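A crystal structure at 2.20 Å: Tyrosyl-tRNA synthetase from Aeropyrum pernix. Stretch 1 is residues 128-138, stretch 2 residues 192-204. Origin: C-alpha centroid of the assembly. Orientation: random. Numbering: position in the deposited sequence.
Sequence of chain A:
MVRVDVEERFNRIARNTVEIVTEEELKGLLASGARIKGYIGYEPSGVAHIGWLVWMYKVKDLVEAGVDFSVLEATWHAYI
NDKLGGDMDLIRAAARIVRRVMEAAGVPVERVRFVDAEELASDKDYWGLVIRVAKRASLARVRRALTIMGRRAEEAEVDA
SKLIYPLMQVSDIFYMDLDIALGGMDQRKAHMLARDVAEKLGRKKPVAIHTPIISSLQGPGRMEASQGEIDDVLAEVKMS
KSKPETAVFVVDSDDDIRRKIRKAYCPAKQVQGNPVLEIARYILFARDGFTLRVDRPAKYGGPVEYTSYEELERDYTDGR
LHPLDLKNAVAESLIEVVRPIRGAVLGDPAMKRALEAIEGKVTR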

ATOM      1  N   GLY A 128      -5.002   6.438  -3.683  1.00 26.14           N
ATOM      2  CA  GLY A 128      -6.387   6.030  -3.840  1.00 27.40           C
ATOM      3  C   GLY A 128      -6.473   4.929  -4.899  1.00 30.00           C
ATOM      4  O   GLY A 128      -7.258   3.968  -4.750  1.00 28.96           O
ATOM      5  N   LEU A 129      -5.661   5.056  -5.960  1.00 29.90           N
ATOM      6  CA  LEU A 129      -5.620   4.061  -7.054  1.00 29.94           C
ATOM      7  C   LEU A 129      -4.922   2.800  -6.591  1.00 29.96           C
ATOM      8  O   LEU A 129      -5.307   1.690  -6.958  1.00 32.90           O
ATOM      9  CB  LEU A 129      -4.856   4.594  -8.290  1.00 30.60           C
ATOM     10  CG  LEU A 129      -5.595   5.229  -9.471  1.00 31.80           C
ATOM     11  CD1 LEU A 129      -4.577   5.783 -10.481  1.00 29.61           C
ATOM     12  CD2 LEU A 129      -6.478   4.185 -10.146  1.00 29.26           C
ATOM     13  N   VAL A 130      -3.857   2.950  -5.818  1.00 28.17           N
ATOM     14  CA  VAL A 130      -3.184   1.761  -5.326  1.00 28.59           C
ATOM     15  C   VAL A 130      -4.195   0.901  -4.550  1.00 30.51           C
ATOM     16  O   VAL A 130      -4.169  -0.332  -4.622  1.00 30.95           O
ATOM     17  CB  VAL A 130      -2.001   2.131  -4.424  1.00 28.03           C
ATOM     18  CG1 VAL A 130      -1.528   0.915  -3.668  1.00 27.00           C
ATOM     19  CG2 VAL A 130      -0.863   2.689  -5.290  1.00 28.30           C
ATOM     20  N   ILE A 131      -5.098   1.550  -3.825  1.00 28.84           N
ATOM     21  CA  ILE A 131      -6.100   0.800  -3.071  1.00 31.24           C
ATOM     22  C   ILE A 131      -7.176   0.187  -3.972  1.00 30.68           C
ATOM     23  O   ILE A 131      -7.545  -0.979  -3.816  1.00 30.18           O
ATOM     24  CB  ILE A 131      -6.768   1.684  -2.009  1.00 30.91           C
ATOM     25  CG1 ILE A 131      -5.737   2.032  -0.931  1.00 34.10           C
ATOM     26  CG2 ILE A 131      -7.944   0.947  -1.383  1.00 31.61           C
ATOM     27  CD1 ILE A 131      -6.284   2.900   0.155  1.00 37.18           C
ATOM     28  N   ARG A 132      -7.684   0.964  -4.915  1.00 31.45           N
ATOM     29  CA  ARG A 132      -8.691   0.427  -5.813  1.00 34.32           C
ATOM     30  C   ARG A 132      -8.118  -0.750  -6.608  1.00 36.31           C
ATOM     31  O   ARG A 132      -8.806  -1.754  -6.854  1.00 37.23           O
ATOM     32  CB  ARG A 132      -9.205   1.542  -6.711  1.00 36.22           C
ATOM     33  CG  ARG A 132     -10.106   2.503  -5.934  1.00 40.05           C
ATOM     34  CD  ARG A 132     -10.291   3.799  -6.656  1.00 43.94           C
ATOM     35  NE  ARG A 132     -10.501   3.560  -8.072  1.00 50.41           N
ATOM     36  CZ  ARG A 132     -10.223   4.449  -9.017  1.00 52.13           C
ATOM     37  NH1 ARG A 132      -9.724   5.640  -8.678  1.00 51.17           N
ATOM     38  NH2 ARG A 132     -10.417   4.138 -10.297  1.00 51.78           N
ATOM     39  N   VAL A 133      -6.845  -0.656  -6.986  1.00 36.07           N
ATOM     40  CA  VAL A 133      -6.231  -1.749  -7.716  1.00 35.17           C
ATOM     41  C   VAL A 133      -6.118  -2.967  -6.814  1.00 36.30           C
ATOM     42  O   VAL A 133      -6.383  -4.078  -7.246  1.00 38.44           O
ATOM     43  CB  VAL A 133      -4.817  -1.391  -8.234  1.00 34.10           C
ATOM     44  CG1 VAL A 133      -4.148  -2.638  -8.759  1.00 31.92           C
ATOM     45  CG2 VAL A 133      -4.908  -0.336  -9.348  1.00 33.71           C
ATOM     46  N   ALA A 134      -5.719  -2.765  -5.561  1.00 36.96           N
ATOM     47  CA  ALA A 134      -5.580  -3.879  -4.636  1.00 38.02           C
ATOM     48  C   ALA A 134      -6.917  -4.577  -4.349  1.00 39.77           C
ATOM     49  O   ALA A 134      -6.940  -5.758  -4.007  1.00 39.42           O
ATOM     50  CB  ALA A 134      -4.956  -3.403  -3.330  1.00 36.84           C
ATOM     51  N   LYS A 135      -8.020  -3.849  -4.477  1.00 40.70           N
ATOM     52  CA  LYS A 135      -9.336  -4.423  -4.208  1.00 44.46           C
ATOM     53  C   LYS A 135      -9.812  -5.323  -5.340  1.00 46.68           C
ATOM     54  O   LYS A 135     -10.699  -6.155  -5.148  1.00 47.00           O
ATOM     55  CB  LYS A 135     -10.373  -3.317  -3.981  1.00 43.76           C
ATOM     56  CG  LYS A 135     -10.187  -2.547  -2.685  1.00 47.21           C
ATOM     57  CD  LYS A 135     -11.218  -1.427  -2.508  1.00 46.44           C
ATOM     58  CE  LYS A 135     -12.660  -1.947  -2.487  1.00 46.88           C
ATOM     59  NZ  LYS A 135     -12.879  -2.953  -1.413  1.00 48.55           N
ATOM     60  N   ARG A 136      -9.212  -5.157  -6.514  1.00 48.51           N
ATOM     61  CA  ARG A 136      -9.599  -5.933  -7.680  1.00 49.30           C
ATOM     62  C   ARG A 136      -8.636  -7.040  -8.061  1.00 50.30           C
ATOM     63  O   ARG A 136      -8.684  -7.538  -9.187  1.00 51.17           O
ATOM     64  CB  ARG A 136      -9.784  -5.012  -8.875  1.00 50.05           C
ATOM     65  CG  ARG A 136     -11.209  -4.859  -9.299  1.00 51.78           C
ATOM     66  CD  ARG A 136     -11.771  -3.516  -8.935  1.00 53.64           C
ATOM     67  NE  ARG A 136     -13.071  -3.674  -8.300  1.00 55.61           N
ATOM     68  CZ  ARG A 136     -13.927  -2.681  -8.094  1.00 58.79           C
ATOM     69  NH1 ARG A 136     -13.626  -1.443  -8.484  1.00 59.98           N
ATOM     70  NH2 ARG A 136     -15.080  -2.923  -7.482  1.00 60.50           N
ATOM     71  N   ALA A 137      -7.761  -7.427  -7.140  1.00 49.95           N
ATOM     72  CA  ALA A 137      -6.812  -8.485  -7.430  1.00 49.97           C
ATOM     73  C   ALA A 137      -6.488  -9.283  -6.179  1.00 51.47           C
ATOM     74  O   ALA A 137      -5.949  -8.752  -5.202  1.00 50.93           O
ATOM     75  CB  ALA A 137      -5.542  -7.907  -8.019  1.00 49.49           C
ATOM     76  N   SER A 138      -6.811 -10.572  -6.226  1.00 51.89           N
ATOM     77  CA  SER A 138      -6.576 -11.474  -5.107  1.00 52.13           C
ATOM     78  C   SER A 138      -5.104 -11.522  -4.726  1.00 51.52           C
ATOM     79  O   SER A 138      -4.239 -11.136  -5.508  1.00 50.80           O
ATOM     80  CB  SER A 138      -7.064 -12.886  -5.463  1.00 51.91           C
ATOM     81  OG  SER A 138      -6.214 -13.500  -6.417  1.00 52.55           O
ATOM     82  N   MET A 192       0.861  -7.524 -17.229  1.00 24.14           N
ATOM     83  CA  MET A 192      -0.303  -8.385 -17.431  1.00 28.38           C
ATOM     84  C   MET A 192      -1.336  -8.115 -16.344  1.00 26.71           C
ATOM     85  O   MET A 192      -2.528  -8.129 -16.597  1.00 27.19           O
ATOM     86  CB  MET A 192       0.089  -9.875 -17.415  1.00 31.12           C
ATOM     87  CG  MET A 192       0.982 -10.275 -18.600  1.00 40.37           C
ATOM     88  SD  MET A 192       0.278  -9.719 -20.193  1.00 48.96           S
ATOM     89  CE  MET A 192      -0.864 -11.087 -20.501  1.00 48.24           C
ATOM     90  N   LEU A 193      -0.869  -7.875 -15.125  1.00 27.03           N
ATOM     91  CA  LEU A 193      -1.778  -7.574 -14.028  1.00 24.44           C
ATOM     92  C   LEU A 193      -2.494  -6.264 -14.345  1.00 23.84           C
ATOM     93  O   LEU A 193      -3.691  -6.113 -14.075  1.00 25.40           O
ATOM     94  CB  LEU A 193      -0.984  -7.412 -12.727  1.00 26.12           C
ATOM     95  CG  LEU A 193      -1.803  -6.956 -11.516  1.00 25.84           C
ATOM     96  CD1 LEU A 193      -2.953  -7.944 -11.273  1.00 25.92           C
ATOM     97  CD2 LEU A 193      -0.895  -6.846 -10.305  1.00 26.58           C
ATOM     98  N   ALA A 194      -1.766  -5.298 -14.907  1.00 23.26           N
ATOM     99  CA  ALA A 194      -2.397  -4.004 -15.225  1.00 22.95           C
ATOM    100  C   ALA A 194      -3.493  -4.215 -16.265  1.00 24.32           C
ATOM    101  O   ALA A 194      -4.599  -3.677 -16.149  1.00 23.54           O
ATOM    102  CB  ALA A 194      -1.359  -3.018 -15.767  1.00 20.97           C
ATOM    103  N   ARG A 195      -3.183  -5.008 -17.288  1.00 25.16           N
ATOM    104  CA  ARG A 195      -4.146  -5.284 -18.359  1.00 27.16           C
ATOM    105  C   ARG A 195      -5.348  -6.057 -17.839  1.00 27.82           C
ATOM    106  O   ARG A 195      -6.472  -5.826 -18.276  1.00 27.06           O
ATOM    107  CB  ARG A 195      -3.482  -6.086 -19.490  1.00 26.73           C
ATOM    108  CG  ARG A 195      -2.487  -5.280 -20.327  1.00 27.17           C
ATOM    109  CD  ARG A 195      -1.753  -6.181 -21.319  1.00 27.09           C
ATOM    110  NE  ARG A 195      -2.661  -6.905 -22.214  1.00 25.50           N
ATOM    111  CZ  ARG A 195      -3.287  -6.366 -23.253  1.00 26.27           C
ATOM    112  NH1 ARG A 195      -3.123  -5.074 -23.562  1.00 23.36           N
ATOM    113  NH2 ARG A 195      -4.090  -7.122 -23.987  1.00 24.85           N
ATOM    114  N   ASP A 196      -5.111  -6.975 -16.908  1.00 29.22           N
ATOM    115  CA  ASP A 196      -6.201  -7.788 -16.363  1.00 32.63           C
ATOM    116  C   ASP A 196      -7.117  -7.007 -15.447  1.00 33.99           C
ATOM    117  O   ASP A 196      -8.232  -7.427 -15.183  1.00 37.09           O
ATOM    118  CB  ASP A 196      -5.662  -8.964 -15.552  1.00 35.53           C
ATOM    119  CG  ASP A 196      -5.270 -10.132 -16.415  1.00 38.47           C
ATOM    120  OD1 ASP A 196      -5.621 -10.120 -17.613  1.00 43.11           O
ATOM    121  OD2 ASP A 196      -4.621 -11.059 -15.889  1.00 39.79           O
ATOM    122  N   VAL A 197      -6.638  -5.865 -14.972  1.00 32.77           N
ATOM    123  CA  VAL A 197      -7.378  -5.058 -14.025  1.00 31.51           C
ATOM    124  C   VAL A 197      -7.980  -3.769 -14.562  1.00 29.98           C
ATOM    125  O   VAL A 197      -8.974  -3.273 -14.025  1.00 29.48           O
ATOM    126  CB  VAL A 197      -6.433  -4.758 -12.821  1.00 33.98           C
ATOM    127  CG1 VAL A 197      -6.773  -3.442 -12.161  1.00 36.13           C
ATOM    128  CG2 VAL A 197      -6.513  -5.902 -11.838  1.00 33.76           C
ATOM    129  N   ALA A 198      -7.396  -3.242 -15.628  1.00 28.66           N
ATOM    130  CA  ALA A 198      -7.834  -1.976 -16.214  1.00 29.10           C
ATOM    131  C   ALA A 198      -9.344  -1.769 -16.434  1.00 28.53           C
ATOM    132  O   ALA A 198      -9.895  -0.748 -16.027  1.00 26.17           O
ATOM    133  CB  ALA A 198      -7.082  -1.740 -17.532  1.00 28.49           C
ATOM    134  N   GLU A 199     -10.006  -2.715 -17.090  1.00 28.38           N
ATOM    135  CA  GLU A 199     -11.441  -2.553 -17.366  1.00 29.19           C
ATOM    136  C   GLU A 199     -12.286  -2.574 -16.083  1.00 28.46           C
ATOM    137  O   GLU A 199     -13.236  -1.808 -15.950  1.00 26.91           O
ATOM    138  CB  GLU A 199     -11.905  -3.602 -18.396  1.00 29.68           C
ATOM    139  CG  GLU A 199     -11.309  -3.331 -19.787  1.00 29.04           C
ATOM    140  CD  GLU A 199     -11.642  -4.389 -20.843  1.00 33.62           C
ATOM    141  OE1 GLU A 199     -12.437  -5.319 -20.565  1.00 33.53           O
ATOM    142  OE2 GLU A 199     -11.101  -4.275 -21.967  1.00 30.62           O
ATOM    143  N   LYS A 200     -11.908  -3.407 -15.127  1.00 28.91           N
ATOM    144  CA  LYS A 200     -12.629  -3.460 -13.855  1.00 32.50           C
ATOM    145  C   LYS A 200     -12.627  -2.105 -13.144  1.00 32.79           C
ATOM    146  O   LYS A 200     -13.601  -1.751 -12.490  1.00 35.59           O
ATOM    147  CB  LYS A 200     -12.008  -4.511 -12.938  1.00 32.00           C
ATOM    148  CG  LYS A 200     -12.237  -5.912 -13.430  1.00 34.86           C
ATOM    149  CD  LYS A 200     -11.449  -6.916 -12.612  1.00 38.81           C
ATOM    150  CE  LYS A 200     -11.652  -8.302 -13.174  1.00 41.12           C
ATOM    151  NZ  LYS A 200     -10.812  -9.304 -12.468  1.00 48.23           N
ATOM    152  N   LEU A 201     -11.533  -1.357 -13.268  1.00 32.49           N
ATOM    153  CA  LEU A 201     -11.416  -0.044 -12.637  1.00 34.11           C
ATOM    154  C   LEU A 201     -11.777   1.123 -13.539  1.00 32.44           C
ATOM    155  O   LEU A 201     -11.637   2.273 -13.140  1.00 34.62           O
ATOM    156  CB  LEU A 201      -9.978   0.200 -12.150  1.00 36.83           C
ATOM    157  CG  LEU A 201      -9.410  -0.569 -10.961  1.00 40.73           C
ATOM    158  CD1 LEU A 201      -9.602  -2.057 -11.142  1.00 42.19           C
ATOM    159  CD2 LEU A 201      -7.936  -0.232 -10.830  1.00 42.61           C
ATOM    160  N   GLY A 202     -12.211   0.861 -14.761  1.00 31.36           N
ATOM    161  CA  GLY A 202     -12.531   1.982 -15.629  1.00 29.03           C
ATOM    162  C   GLY A 202     -11.285   2.726 -16.080  1.00 28.46           C
ATOM    163  O   GLY A 202     -11.340   3.913 -16.366  1.00 29.43           O
ATOM    164  N   ARG A 203     -10.156   2.028 -16.155  1.00 28.40           N
ATOM    165  CA  ARG A 203      -8.902   2.634 -16.596  1.00 28.27           C
ATOM    166  C   ARG A 203      -8.495   2.043 -17.940  1.00 28.96           C
ATOM    167  O   ARG A 203      -8.875   0.926 -18.257  1.00 28.65           O
ATOM    168  CB  ARG A 203      -7.795   2.359 -15.569  1.00 31.47           C
ATOM    169  CG  ARG A 203      -7.949   3.157 -14.295  1.00 33.62           C
ATOM    170  CD  ARG A 203      -7.658   4.608 -14.603  1.00 35.14           C
ATOM    171  NE  ARG A 203      -8.061   5.473 -13.512  1.00 39.37           N
ATOM    172  CZ  ARG A 203      -7.613   6.709 -13.341  1.00 38.93           C
ATOM    173  NH1 ARG A 203      -6.737   7.226 -14.200  1.00 37.36           N
ATOM    174  NH2 ARG A 203      -8.043   7.422 -12.309  1.00 39.62           N
ATOM    175  N   LYS A 204      -7.701   2.781 -18.710  1.00 29.64           N
ATOM    176  CA  LYS A 204      -7.238   2.317 -20.018  1.00 29.26           C
ATOM    177  C   LYS A 204      -6.385   1.046 -19.904  1.00 28.72           C
ATOM    178  O   LYS A 204      -5.448   0.984 -19.096  1.00 27.60           O
ATOM    179  CB  LYS A 204      -6.387   3.390 -20.703  1.00 28.82           C
ATOM    180  CG  LYS A 204      -7.083   4.699 -21.072  1.00 32.45           C
ATOM    181  CD  LYS A 204      -6.004   5.694 -21.525  1.00 34.81           C
ATOM    182  CE  LYS A 204      -6.558   7.014 -22.004  1.00 38.65           C
ATOM    183  NZ  LYS A 204      -5.411   7.936 -22.297  1.00 44.25           N
TER

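What holds the two stretches together? No hydrogen bond crosses between them; the contact is side-chain packing that buries 496 Å². The backbones stay apart, Arg136 CA and Val197 CA being 6.8 Å from each other, and backbone hydrogen bonds run within each helical segment, as from Val133 N to Leu129 O at 2.8 Å and from Asp196 N to Met192 O at 2.8 Å.

How does Leu201 come to cover so much of the contact? Its CA-to-CB bond points sideways, but chi1 m and chi2 p bring its end nearer stretch 1. Leu201 CD2 lies 3.4 Å from Val133 CG2, and its CD1 lies 3.4 Å from Arg136 CD, so the two methyls meet different partners.

What do the small apolar residues add? Ala137, buried and with CA-to-CB pointing toward stretch 2, offers just a methyl, which Leu193 and Val197 meet in apolar contact: Ala137 CB rests 4.2 Å from Leu193 CD1 and 4.4 Å from Val197 CG2. Leu193, with chi1 t and chi2 p, also reaches inward from a sideways start.

How are the long charged chains accommodated? Arg136 lies off the standard wells at chi1, chi2 and chi3, and its aliphatic part packs, with Arg136 CG 3.7 Å from Lys200 CB. Arg132 NH2 and Arg203 NE, both on positively charged groups, come within 4.2 Å. Leu129 CD1 lies over one face of the Arg203 guanidinium, while Leu201 O sits at the edge of Arg132's, 3.6 Å from Arg132 NH2.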